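Local coordinates for nitrate transport protein (Xanthomonas axonopodis pv. citri, PDB 3KSX) that binds alkanesulfonates as a periplasmic-binding protein and probably delivers them to a membrane importer for uptake, at residues N169-F174 and S190-D195; G248-L253 and A262-T267; L293-A296 and K302-L305; L100-W105 and K285-T290; R124-L129 and L147-K152. All coordinates share one frame; numbering follows the deposited sequence.

Interaction 1. Residues N169-F174 and S190-D195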
# COMPACT_ATOMS: atom_id res chain seq x y z
N ASN A 169 -11.49 -2.13 -10.76
CA ASN A 169 -11.60 -2.51 -12.16
C ASN A 169 -10.99 -3.85 -12.49
O ASN A 169 -11.51 -4.58 -13.36
CB ASN A 169 -11.04 -1.48 -13.09
CG ASN A 169 -11.82 -0.20 -13.03
OD1 ASN A 169 -13.00 -0.21 -12.64
ND2 ASN A 169 -11.15 0.89 -13.32
N ALA A 170 -9.89 -4.15 -11.80
CA ALA A 170 -9.31 -5.46 -11.87
C ALA A 170 -10.24 -6.54 -11.31
O ALA A 170 -10.33 -7.61 -11.85
CB ALA A 170 -7.89 -5.50 -11.19
N ARG A 171 -10.98 -6.24 -10.23
CA ARG A 171 -11.87 -7.24 -9.63
C ARG A 171 -12.93 -7.52 -10.64
O ARG A 171 -13.35 -8.63 -10.76
CB ARG A 171 -12.57 -6.65 -8.41
CG ARG A 171 -13.77 -7.48 -7.96
CD ARG A 171 -13.24 -8.57 -7.10
NE ARG A 171 -14.24 -9.65 -6.82
CZ ARG A 171 -14.50 -10.68 -7.64
NH1 ARG A 171 -13.90 -10.78 -8.82
NH2 ARG A 171 -15.36 -11.63 -7.28
N ALA A 172 -13.33 -6.50 -11.39
CA ALA A 172 -14.45 -6.72 -12.35
C ALA A 172 -13.97 -7.51 -13.54
O ALA A 172 -14.72 -8.40 -14.02
CB ALA A 172 -15.12 -5.46 -12.75
N ALA A 173 -12.74 -7.21 -14.03
CA ALA A 173 -12.12 -7.99 -15.13
C ALA A 173 -11.91 -9.46 -14.73
O ALA A 173 -12.09 -10.39 -15.54
CB ALA A 173 -10.80 -7.36 -15.54
N PHE A 174 -11.53 -9.65 -13.49
CA PHE A 174 -11.31 -11.02 -12.91
C PHE A 174 -12.67 -11.75 -12.91
O PHE A 174 -12.73 -12.87 -13.39
CB PHE A 174 -10.78 -10.91 -11.45
CG PHE A 174 -10.25 -12.20 -10.86
CD1 PHE A 174 -11.09 -13.05 -10.14
CD2 PHE A 174 -8.90 -12.55 -10.99
CE1 PHE A 174 -10.59 -14.20 -9.59
CE2 PHE A 174 -8.43 -13.72 -10.48
CZ PHE A 174 -9.30 -14.54 -9.77
N SER A 190 -8.24 -12.00 0.74
CA SER A 190 -9.02 -12.84 1.70
C SER A 190 -10.43 -13.09 1.18
O SER A 190 -10.93 -14.22 1.31
CB SER A 190 -9.04 -12.20 3.08
OG SER A 190 -7.73 -12.16 3.67
N ALA A 191 -11.05 -12.05 0.61
CA ALA A 191 -12.47 -12.05 0.12
C ALA A 191 -12.62 -13.11 -0.98
O ALA A 191 -13.50 -13.98 -0.89
CB ALA A 191 -12.88 -10.61 -0.41
N LEU A 192 -11.74 -13.06 -1.99
CA LEU A 192 -11.85 -13.93 -3.16
C LEU A 192 -11.41 -15.40 -2.87
O LEU A 192 -11.92 -16.36 -3.44
CB LEU A 192 -11.03 -13.33 -4.32
CG LEU A 192 -11.73 -12.30 -5.19
CD1 LEU A 192 -12.00 -11.01 -4.48
CD2 LEU A 192 -10.89 -11.97 -6.43
N THR A 193 -10.46 -15.60 -1.97
CA THR A 193 -10.02 -16.94 -1.66
C THR A 193 -11.13 -17.56 -0.76
O THR A 193 -11.43 -18.79 -0.85
CB THR A 193 -8.59 -16.97 -1.00
OG1 THR A 193 -8.56 -16.10 0.15
CG2 THR A 193 -7.56 -16.51 -2.00
N LEU A 194 -11.79 -16.73 0.07
CA LEU A 194 -12.78 -17.32 0.98
C LEU A 194 -14.09 -17.64 0.26
O LEU A 194 -14.82 -18.62 0.61
CB LEU A 194 -13.05 -16.43 2.19
CG LEU A 194 -12.01 -16.55 3.33
CD1 LEU A 194 -12.37 -15.54 4.36
CD2 LEU A 194 -11.84 -17.94 4.04
N ASP A 195 -14.42 -16.87 -0.74
CA ASP A 195 -15.71 -17.13 -1.44
C ASP A 195 -15.55 -18.08 -2.62
O ASP A 195 -16.56 -18.37 -3.33
CB ASP A 195 -16.42 -15.82 -1.77
CG ASP A 195 -15.87 -15.11 -3.01
OD1 ASP A 195 -14.96 -15.60 -3.70
OD2 ASP A 195 -16.37 -13.98 -3.28
O HOH W 1 -15.36 -11.63 -4.02
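One water molecule bridges Asp195 and Arg171: it donates to Asp195 OD2 at 2.7 Å and also takes a hydrogen from Arg171 NH2. That second bond is longer, 3.3 Å from Arg171 NH2 to the water oxygen, and the charged groups themselves stay apart, with Arg171 NH2 4.7 Å from Asp195 OD2. Beside this polar bridge lies an apolar contact, part of the packing between helices 167-175 and 188-194, which flank strand 181-185 in the chain. Both methyls of Leu192 lie against a face of the guanidinium, Leu192 CD1 3.5 Å from Arg171 NE and CD2 offset toward the rim. Arginine suits the place because its flat group can rest on a hydrocarbon while NH2 bonds to water. The Arg171 chain gets there by setting CG anti to its backbone N (chi1 165°) and then bending at chi2 (83°). Phe174 also touches Leu192, Phe174 CD1 being 3.9 Å from Leu192 CD2 in an oblique approach. Trp182 of strand 181-185 touches both Arg171 and Leu192, and Asp195 OD1 is hydrogen-bonded to Ser197 OG. The implied chemistry is a buried leucine shielded by aromatic carbon and arginine, with the opposite charges coupled, probably gently, through water.

Interaction 2. Residues G248-L253 and A262-T267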
# COMPACT_ATOMS: atom_id res chain seq x y z
N GLY A 248 -13.54 -5.80 18.60
CA GLY A 248 -14.12 -4.50 18.33
C GLY A 248 -13.71 -4.10 16.93
O GLY A 248 -14.56 -3.70 16.14
N SER A 249 -12.42 -4.24 16.61
CA SER A 249 -11.87 -3.91 15.30
C SER A 249 -12.56 -4.68 14.17
O SER A 249 -12.91 -4.10 13.17
CB SER A 249 -10.38 -4.20 15.24
OG SER A 249 -9.63 -3.20 15.94
N ILE A 250 -12.74 -5.99 14.34
CA ILE A 250 -13.37 -6.77 13.29
C ILE A 250 -14.77 -6.26 13.00
O ILE A 250 -15.15 -6.09 11.84
CB ILE A 250 -13.48 -8.27 13.66
CG1 ILE A 250 -12.09 -8.91 13.84
CG2 ILE A 250 -14.33 -9.03 12.66
CD1 ILE A 250 -12.12 -10.21 14.76
N LYS A 251 -15.57 -6.02 14.05
CA LYS A 251 -16.97 -5.66 13.78
C LYS A 251 -17.04 -4.30 13.13
O LYS A 251 -17.86 -4.11 12.25
CB LYS A 251 -17.90 -5.79 15.00
CG LYS A 251 -17.69 -4.73 16.08
CD LYS A 251 -18.67 -3.52 15.99
CE LYS A 251 -18.11 -2.26 16.77
NZ LYS A 251 -17.21 -2.50 18.00
N THR A 252 -16.16 -3.37 13.53
CA THR A 252 -16.13 -2.00 12.96
C THR A 252 -15.71 -1.99 11.52
O THR A 252 -16.38 -1.36 10.71
CB THR A 252 -15.22 -1.02 13.75
OG1 THR A 252 -15.70 -0.93 15.11
CG2 THR A 252 -15.18 0.38 13.09
N LEU A 253 -14.58 -2.64 11.22
CA LEU A 253 -14.11 -2.86 9.86
C LEU A 253 -15.14 -3.58 8.98
O LEU A 253 -15.30 -3.21 7.81
CB LEU A 253 -12.76 -3.59 9.85
CG LEU A 253 -11.65 -2.82 10.58
CD1 LEU A 253 -10.41 -3.70 10.90
CD2 LEU A 253 -11.29 -1.54 9.78
N ALA A 262 -15.86 -12.82 8.90
CA ALA A 262 -14.87 -13.88 8.60
C ALA A 262 -13.73 -13.46 7.67
O ALA A 262 -12.63 -13.92 7.83
CB ALA A 262 -15.58 -15.10 8.04
N VAL A 263 -14.04 -12.59 6.70
CA VAL A 263 -13.09 -12.05 5.74
C VAL A 263 -12.19 -11.09 6.47
O VAL A 263 -10.99 -11.20 6.37
CB VAL A 263 -13.84 -11.34 4.60
CG1 VAL A 263 -12.89 -10.66 3.66
CG2 VAL A 263 -14.69 -12.33 3.82
N VAL A 264 -12.78 -10.16 7.22
CA VAL A 264 -11.98 -9.23 8.03
C VAL A 264 -11.02 -9.95 8.98
O VAL A 264 -9.82 -9.59 9.15
CB VAL A 264 -12.92 -8.27 8.83
CG1 VAL A 264 -12.07 -7.31 9.63
CG2 VAL A 264 -13.76 -7.52 7.90
N GLU A 265 -11.56 -10.95 9.66
CA GLU A 265 -10.76 -11.80 10.47
C GLU A 265 -9.50 -12.38 9.79
O GLU A 265 -8.41 -12.39 10.36
CB GLU A 265 -11.66 -12.96 10.85
CG GLU A 265 -12.13 -12.92 12.26
CD GLU A 265 -11.41 -13.96 13.06
OE1 GLU A 265 -10.21 -14.20 12.74
OE2 GLU A 265 -12.03 -14.57 13.98
N ARG A 266 -9.70 -12.95 8.60
CA ARG A 266 -8.63 -13.50 7.76
C ARG A 266 -7.60 -12.43 7.46
O ARG A 266 -6.41 -12.67 7.59
CB ARG A 266 -9.21 -14.12 6.45
CG ARG A 266 -8.37 -15.26 5.85
CD ARG A 266 -8.63 -16.66 6.52
NE ARG A 266 -8.90 -16.59 7.97
CZ ARG A 266 -8.03 -16.85 8.95
NH1 ARG A 266 -6.77 -17.23 8.70
NH2 ARG A 266 -8.44 -16.72 10.22
N THR A 267 -8.06 -11.21 7.15
CA THR A 267 -7.09 -10.14 6.83
C THR A 267 -6.18 -9.80 8.04
O THR A 267 -4.98 -9.48 7.86
CB THR A 267 -7.71 -8.86 6.22
OG1 THR A 267 -8.34 -8.09 7.25
CG2 THR A 267 -8.71 -9.12 5.05
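Val264 turns CG1 anti to its backbone N (chi1 -179°), and Ile250 turns CG2 the same way, with CG1 anti to the carbonyl carbon (chi1 -63°); these settings bring methyls of both residues against the other helix. Val264 CG1 slips in beside the backbone of the partner helix, 3.9 Å from Ile250 CA, and lies 3.8 Å from Leu253 CB. Here the branched, compact valine fits well, since the segment axes approach to 9.0 Å. On the flank, Ile250 CG2 is 4.2 Å from Val264 CB as the two side chains slide past one another. The longer arm of Ile250 continues outward until CD1 meets Glu265 CG at 3.7 Å. Glutamate works in this partly exposed place because its methylenes can pack on isoleucine while the carboxylate turns elsewhere: OE1 forms a salt bridge with Arg246, just where helix 246-257 begins. The segments run at 125° to each other, so the contact is a compact apolar crossing between consecutive helices. Across the rest of the fold, Leu253 reaches on to Ser40 and Val43 of helix 40-48, while Val263 and Arg266 on helix 261-269 rest against Leu194 of helix 188-194.

Interaction 3. Residues L293-A296 and K302-L305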
# COMPACT_ATOMS: atom_id res chain seq x y z
N LEU A 293 16.59 -1.42 -8.98
CA LEU A 293 15.98 -2.57 -9.68
C LEU A 293 14.98 -2.14 -10.74
O LEU A 293 15.03 -2.66 -11.84
CB LEU A 293 15.30 -3.53 -8.68
CG LEU A 293 14.55 -4.78 -9.18
CD1 LEU A 293 15.47 -5.64 -9.98
CD2 LEU A 293 14.02 -5.54 -7.96
N PHE A 294 14.09 -1.19 -10.42
CA PHE A 294 13.03 -0.79 -11.34
C PHE A 294 13.65 -0.08 -12.51
O PHE A 294 13.26 -0.26 -13.67
CB PHE A 294 11.98 0.09 -10.62
CG PHE A 294 10.83 -0.73 -10.09
CD1 PHE A 294 11.05 -1.62 -9.05
CD2 PHE A 294 9.54 -0.62 -10.67
CE1 PHE A 294 10.07 -2.43 -8.61
CE2 PHE A 294 8.51 -1.44 -10.21
CZ PHE A 294 8.77 -2.37 -9.18
N TYR A 295 14.68 0.68 -12.22
CA TYR A 295 15.41 1.36 -13.31
C TYR A 295 16.15 0.35 -14.25
O TYR A 295 16.08 0.48 -15.50
CB TYR A 295 16.38 2.37 -12.71
CG TYR A 295 17.11 3.14 -13.80
CD1 TYR A 295 16.40 3.95 -14.69
CD2 TYR A 295 18.48 3.02 -13.95
CE1 TYR A 295 17.05 4.63 -15.71
CE2 TYR A 295 19.16 3.71 -14.97
CZ TYR A 295 18.43 4.51 -15.85
OH TYR A 295 19.08 5.21 -16.83
N ALA A 296 16.88 -0.58 -13.64
CA ALA A 296 17.65 -1.66 -14.30
C ALA A 296 16.74 -2.43 -15.24
O ALA A 296 17.17 -2.79 -16.34
CB ALA A 296 18.19 -2.62 -13.26
N LYS A 302 13.89 7.41 -15.04
CA LYS A 302 15.07 7.96 -14.32
C LYS A 302 15.57 6.94 -13.32
O LYS A 302 14.75 6.17 -12.78
CB LYS A 302 14.65 9.19 -13.48
CG LYS A 302 13.97 10.39 -14.16
CD LYS A 302 14.49 10.65 -15.59
CE LYS A 302 13.34 10.46 -16.64
NZ LYS A 302 13.78 9.97 -17.99
N ARG A 303 16.87 6.93 -12.99
CA ARG A 303 17.24 6.36 -11.66
C ARG A 303 16.67 7.39 -10.63
O ARG A 303 16.67 8.64 -10.90
CB ARG A 303 18.75 6.07 -11.49
CG ARG A 303 19.04 5.06 -10.29
CD ARG A 303 20.10 5.55 -9.32
NE ARG A 303 21.39 4.86 -9.47
CZ ARG A 303 22.10 4.35 -8.45
NH1 ARG A 303 21.64 4.46 -7.19
NH2 ARG A 303 23.29 3.74 -8.68
N VAL A 304 16.10 6.89 -9.53
CA VAL A 304 15.49 7.74 -8.51
C VAL A 304 16.45 7.72 -7.35
O VAL A 304 16.93 6.66 -7.00
CB VAL A 304 14.11 7.20 -8.04
CG1 VAL A 304 13.70 7.86 -6.69
CG2 VAL A 304 13.06 7.45 -9.14
N LEU A 305 16.68 8.87 -6.74
CA LEU A 305 17.49 8.97 -5.49
C LEU A 305 16.59 9.15 -4.31
O LEU A 305 15.91 10.20 -4.13
CB LEU A 305 18.52 10.10 -5.59
CG LEU A 305 19.50 9.72 -6.70
CD1 LEU A 305 20.19 11.01 -7.21
CD2 LEU A 305 20.47 8.66 -6.20
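Tyr295 starts its side chain toward the loop that follows its helix, and CB already lies 4.1 Å from Lys302 O. With CG anti to the backbone N (chi1 -177°), the ring is carried out from the last turn of helix 281-296 and laid against the peptide joining Lys302 to Arg303. Tyr295 CG is 3.9 Å from Arg303 CA. Along one side of the ring, Tyr295 CD1 approaches Lys302 O obliquely at 3.4 Å, and CE1 next to it meets Arg303 N at 3.6 Å; that nitrogen sits above one face, toward the rim. Along the other side, Tyr295 CD2 finds Arg303 CB at 3.9 Å. The arrangement is a CH-pi contact combined with the packing of a peptide on an aromatic face: Arg303 CB stands 4.1 Å from the centroid of the Tyr295 ring, only 19° off its normal. It joins the last turn of helix 281-296 to the extended chain that turns back beside it. A tyrosine suits the spot because its ring offers a broad flat surface to the backbone. Further out, Tyr295 CZ still lies within 4.1 Å of Arg303 N. Arg303 itself leads its guanidinium away from the ring, bending at chi2 and chi3, to form a salt bridge through NH1 with Asp292 on the same helix as Tyr295. Val304 packs on Gln94 and Ala95 of helix 88-95.

Interaction 4. Residues L100-W105 and K285-T290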
# COMPACT_ATOMS: atom_id res chain seq x y z
N LEU A 100 8.26 15.09 -2.99
CA LEU A 100 7.68 14.57 -1.78
C LEU A 100 8.74 14.29 -0.75
O LEU A 100 9.92 14.18 -1.09
CB LEU A 100 6.91 13.29 -2.16
CG LEU A 100 7.69 12.20 -2.90
CD1 LEU A 100 8.39 11.32 -1.83
CD2 LEU A 100 6.62 11.30 -3.56
N LEU A 101 8.33 14.09 0.52
CA LEU A 101 9.19 13.58 1.51
C LEU A 101 8.63 12.23 2.02
O LEU A 101 7.43 12.08 2.06
CB LEU A 101 9.23 14.58 2.70
CG LEU A 101 10.01 15.86 2.48
CD1 LEU A 101 9.78 16.74 3.75
CD2 LEU A 101 11.52 15.62 2.22
N TYR A 102 9.52 11.31 2.44
CA TYR A 102 9.13 10.11 3.20
C TYR A 102 9.22 10.54 4.63
O TYR A 102 10.29 10.92 5.05
CB TYR A 102 10.19 9.02 2.96
CG TYR A 102 10.25 8.46 1.56
CD1 TYR A 102 10.91 9.16 0.53
CD2 TYR A 102 9.68 7.23 1.28
CE1 TYR A 102 11.03 8.59 -0.81
CE2 TYR A 102 9.78 6.66 0.00
CZ TYR A 102 10.40 7.35 -1.04
OH TYR A 102 10.51 6.76 -2.32
N VAL A 103 8.14 10.41 5.43
CA VAL A 103 8.15 10.97 6.78
C VAL A 103 7.87 9.82 7.79
O VAL A 103 7.93 9.99 9.03
CB VAL A 103 7.11 12.16 6.91
CG1 VAL A 103 7.45 13.29 5.87
CG2 VAL A 103 5.61 11.60 6.67
N GLY A 104 7.54 8.66 7.28
CA GLY A 104 7.27 7.54 8.16
C GLY A 104 7.27 6.23 7.43
O GLY A 104 7.11 6.19 6.20
N TRP A 105 7.52 5.15 8.18
CA TRP A 105 7.69 3.81 7.56
C TRP A 105 6.77 2.79 8.21
O TRP A 105 6.65 2.81 9.45
CB TRP A 105 9.17 3.35 7.60
CG TRP A 105 9.38 1.86 7.31
CD1 TRP A 105 9.13 1.21 6.17
CD2 TRP A 105 9.76 0.85 8.27
NE1 TRP A 105 9.42 -0.15 6.29
CE2 TRP A 105 9.78 -0.39 7.59
CE3 TRP A 105 10.11 0.90 9.62
CZ2 TRP A 105 10.13 -1.61 8.22
CZ3 TRP A 105 10.37 -0.29 10.27
CH2 TRP A 105 10.40 -1.54 9.55
N LYS A 285 18.03 2.25 2.46
CA LYS A 285 18.83 1.41 1.52
C LYS A 285 17.95 0.44 0.73
O LYS A 285 18.17 0.29 -0.50
CB LYS A 285 19.96 0.67 2.32
CG LYS A 285 21.07 1.67 2.80
CD LYS A 285 22.19 1.05 3.65
CE LYS A 285 23.07 0.11 2.90
NZ LYS A 285 24.06 0.84 2.06
N ALA A 286 17.00 -0.23 1.42
CA ALA A 286 16.09 -1.21 0.75
C ALA A 286 15.28 -0.50 -0.35
O ALA A 286 15.21 -0.96 -1.50
CB ALA A 286 15.17 -1.93 1.83
N GLN A 287 14.80 0.70 0.01
CA GLN A 287 14.03 1.53 -0.86
C GLN A 287 14.89 1.98 -2.03
O GLN A 287 14.48 1.87 -3.16
CB GLN A 287 13.43 2.72 -0.08
CG GLN A 287 12.47 3.65 -0.95
CD GLN A 287 11.19 2.94 -1.38
OE1 GLN A 287 10.96 1.76 -1.05
NE2 GLN A 287 10.30 3.69 -2.04
N GLN A 288 16.13 2.43 -1.79
CA GLN A 288 16.98 2.73 -2.97
C GLN A 288 17.28 1.50 -3.87
O GLN A 288 17.37 1.59 -5.12
CB GLN A 288 18.33 3.26 -2.43
CG GLN A 288 19.26 3.84 -3.53
CD GLN A 288 18.61 4.90 -4.36
OE1 GLN A 288 18.26 5.97 -3.84
NE2 GLN A 288 18.45 4.64 -5.68
N ALA A 289 17.47 0.33 -3.25
CA ALA A 289 17.72 -0.90 -4.02
C ALA A 289 16.52 -1.21 -4.95
O ALA A 289 16.73 -1.60 -6.12
CB ALA A 289 17.99 -2.04 -3.07
N THR A 290 15.29 -0.96 -4.47
CA THR A 290 14.11 -1.17 -5.29
C THR A 290 14.11 -0.15 -6.43
O THR A 290 13.87 -0.52 -7.53
CB THR A 290 12.85 -1.04 -4.43
OG1 THR A 290 12.90 -2.02 -3.37
CG2 THR A 290 11.61 -1.21 -5.28
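Tyr102 and Gln287 are joined by one side-chain hydrogen bond although the CA atoms of Tyr102 and Gln287 are 10.7 Å apart, and no other residues of the two segments touch. Gln287 NE2 donates to Tyr102 OH at 3.1 Å, with a nearly straight N-H...O angle of 161°. The hydroxyl lies close to the amide plane, where an amide N-H points, whereas the ring and the amide are turned steeply against each other. NE2 comes to the ring at its edge, near its plane, with Gln287 NE2 3.6 Å from Tyr102 CE2. Behind it, Gln287 CG backs the hydroxyl with a van der Waals contact, 3.9 Å from Tyr102 OH. The glutamine reaches across by placing CG anti to its backbone N (chi1 -176°) and then bending at chi2 (66°).

Both residues are buried, so their polar ends need partners. Tyr102 OH is also hydrogen-bonded to Gln94 OE1, and Gln287 NE2 to Asp87 O. Tyrosine fits because one oxygen can both accept and donate; glutamine fits because its amide nitrogen carries two hydrogens for two acceptors. Together these bonds should fix the rotation of the amide.

Tyr102 lies on strand 100-106, next to a classic beta bulge in which Val103 and Gly104 both face Phe214 of the antiparallel strand 212-217. Phe213 of that strand meets the tyrosine ring edge-to-face. Helix 88-95 contributes Pro90 against Tyr102 and Leu91 against Gln287, so it packs against both partners.

Interaction 5. Residues R124-L129 and L147-K152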
# COMPACT_ATOMS: atom_id res chain seq x y z
N ARG A 124 -0.87 -23.30 -11.77
CA ARG A 124 -0.56 -23.81 -10.41
C ARG A 124 0.80 -23.45 -9.87
O ARG A 124 1.07 -23.64 -8.67
CB ARG A 124 -0.75 -25.35 -10.33
CG ARG A 124 -2.22 -25.60 -10.26
CD ARG A 124 -2.71 -26.97 -9.82
NE ARG A 124 -4.13 -26.84 -10.13
CZ ARG A 124 -4.64 -26.93 -11.37
NH1 ARG A 124 -3.88 -27.26 -12.45
NH2 ARG A 124 -5.93 -26.72 -11.53
N THR A 125 1.63 -22.95 -10.77
CA THR A 125 2.93 -22.49 -10.36
C THR A 125 3.20 -21.11 -11.00
O THR A 125 2.55 -20.72 -12.01
CB THR A 125 4.03 -23.48 -10.80
OG1 THR A 125 4.15 -23.44 -12.21
CG2 THR A 125 3.74 -24.94 -10.35
N VAL A 126 4.18 -20.41 -10.45
CA VAL A 126 4.61 -19.14 -11.03
C VAL A 126 5.07 -19.33 -12.47
O VAL A 126 4.77 -18.51 -13.32
CB VAL A 126 5.67 -18.44 -10.15
CG1 VAL A 126 6.19 -17.16 -10.84
CG2 VAL A 126 5.12 -18.08 -8.78
N ALA A 127 5.74 -20.45 -12.80
CA ALA A 127 6.20 -20.63 -14.16
C ALA A 127 5.08 -20.65 -15.14
O ALA A 127 5.24 -20.19 -16.30
CB ALA A 127 7.06 -21.92 -14.28
N ASP A 128 3.92 -21.10 -14.69
CA ASP A 128 2.73 -21.16 -15.54
C ASP A 128 2.20 -19.77 -15.98
O ASP A 128 1.38 -19.67 -16.91
CB ASP A 128 1.62 -21.86 -14.78
CG ASP A 128 1.81 -23.35 -14.66
OD1 ASP A 128 2.54 -23.97 -15.47
OD2 ASP A 128 1.15 -23.91 -13.75
N LEU A 129 2.64 -18.70 -15.33
CA LEU A 129 2.31 -17.30 -15.75
C LEU A 129 2.99 -16.82 -17.04
O LEU A 129 2.54 -15.85 -17.62
CB LEU A 129 2.62 -16.28 -14.63
CG LEU A 129 1.94 -16.54 -13.26
CD1 LEU A 129 2.50 -15.65 -12.19
CD2 LEU A 129 0.49 -16.23 -13.30
N LEU A 147 7.09 -8.46 -10.28
CA LEU A 147 8.49 -8.48 -10.62
C LEU A 147 9.37 -9.46 -9.87
O LEU A 147 10.10 -10.27 -10.51
CB LEU A 147 9.05 -7.04 -10.52
CG LEU A 147 10.53 -6.88 -10.79
CD1 LEU A 147 10.80 -7.23 -12.25
CD2 LEU A 147 10.96 -5.44 -10.50
N ARG A 148 9.31 -9.45 -8.54
CA ARG A 148 10.23 -10.21 -7.73
C ARG A 148 9.85 -11.71 -7.77
O ARG A 148 10.73 -12.57 -7.81
CB ARG A 148 10.17 -9.77 -6.26
CG ARG A 148 10.64 -8.29 -5.89
CD ARG A 148 12.13 -8.01 -5.94
NE ARG A 148 12.86 -9.14 -5.36
CZ ARG A 148 12.98 -9.38 -4.05
NH1 ARG A 148 12.44 -8.54 -3.16
NH2 ARG A 148 13.59 -10.49 -3.66
N VAL A 149 8.56 -12.02 -7.82
CA VAL A 149 8.11 -13.44 -7.87
C VAL A 149 8.48 -14.05 -9.23
O VAL A 149 9.05 -15.14 -9.28
CB VAL A 149 6.60 -13.53 -7.55
CG1 VAL A 149 6.01 -14.88 -7.87
CG2 VAL A 149 6.38 -13.29 -6.09
N LEU A 150 8.16 -13.35 -10.30
CA LEU A 150 8.46 -13.78 -11.65
C LEU A 150 9.97 -14.04 -11.78
O LEU A 150 10.41 -15.07 -12.31
CB LEU A 150 8.00 -12.74 -12.66
CG LEU A 150 6.45 -12.63 -12.85
CD1 LEU A 150 6.19 -11.52 -13.82
CD2 LEU A 150 5.91 -13.95 -13.35
N ALA A 151 10.77 -13.13 -11.22
CA ALA A 151 12.22 -13.30 -11.41
C ALA A 151 12.80 -14.59 -10.79
O ALA A 151 13.84 -15.11 -11.26
CB ALA A 151 12.95 -12.10 -10.92
N LYS A 152 12.17 -15.07 -9.73
CA LYS A 152 12.56 -16.32 -9.12
C LYS A 152 12.34 -17.53 -10.02
O LYS A 152 13.00 -18.56 -9.82
CB LYS A 152 11.90 -16.50 -7.74
CG LYS A 152 12.46 -15.64 -6.61
CD LYS A 152 11.74 -16.00 -5.31
CE LYS A 152 12.52 -15.63 -4.05
NZ LYS A 152 13.92 -15.14 -4.28
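Val126 and Val149 interlock where a short 3-10 turn, residues 127-129, packs on helix 141-152, the helix of a beta-alpha-beta crossover between the parallel neighbouring strands 133-136 and 161-164. Val149 CG1 is the bump: it faces the fork of Val126, 3.7 Å from Val126 CG1. Its distance to the other branch, 3.4 Å from Val149 CG1 to Val126 CG2, is shorter than usual van der Waals contact and is doubtful in detail. Val149 directs this methyl by setting CG1 anti to its backbone N (chi1 167°). A second bump lies one residue along the helix. Leu150 CD2 enters the hollow between Val126 and Leu129, meeting Leu129 CD1 at 4.0 Å and Val126 CG1 at 4.1 Å. Leu129 and Leu150 cross at about a right angle there, the end of one branch lying against the end of the other. Beta-branched valines suit the closest approach, being short and broad, and leucines reach farther into the buried side. Strand 198-203 packs against both pieces, with Ala202 touching Val126 and Val149, and Leu201 touching Leu129. The turn that presents Val126 is held by Asp128, an acceptor well suited to backbone N-H groups. Asp128 OD2 accepts a hydrogen bond from Arg124 N at 2.9 Å through its anti lone pair, and one from Thr125 N at 3.2 Å from above the carboxylate plane.

From the N terminus, the first segment met is 100-105, but its contact, interaction 4, closes only at 285-290, some 180 residues on. That span encloses three shorter closures in series: interaction 5 (124-129 with 147-152), interaction 1 (169-174 with 190-195) and interaction 2 (248-253 with 262-267). Interaction 3 follows at the C-terminal end, so no two loops cross. Interactions 5 and 1 belong to helices and loops around the sheet containing strand 113-118, whereas interaction 4 ties strand 100-106 of the other sheet to helix 281-296. Interactions 1 and 2 touch through Leu194 and Val263. Interactions 3 and 4 share helix 281-296, whose Phe294 also meets Leu147 of interaction 5.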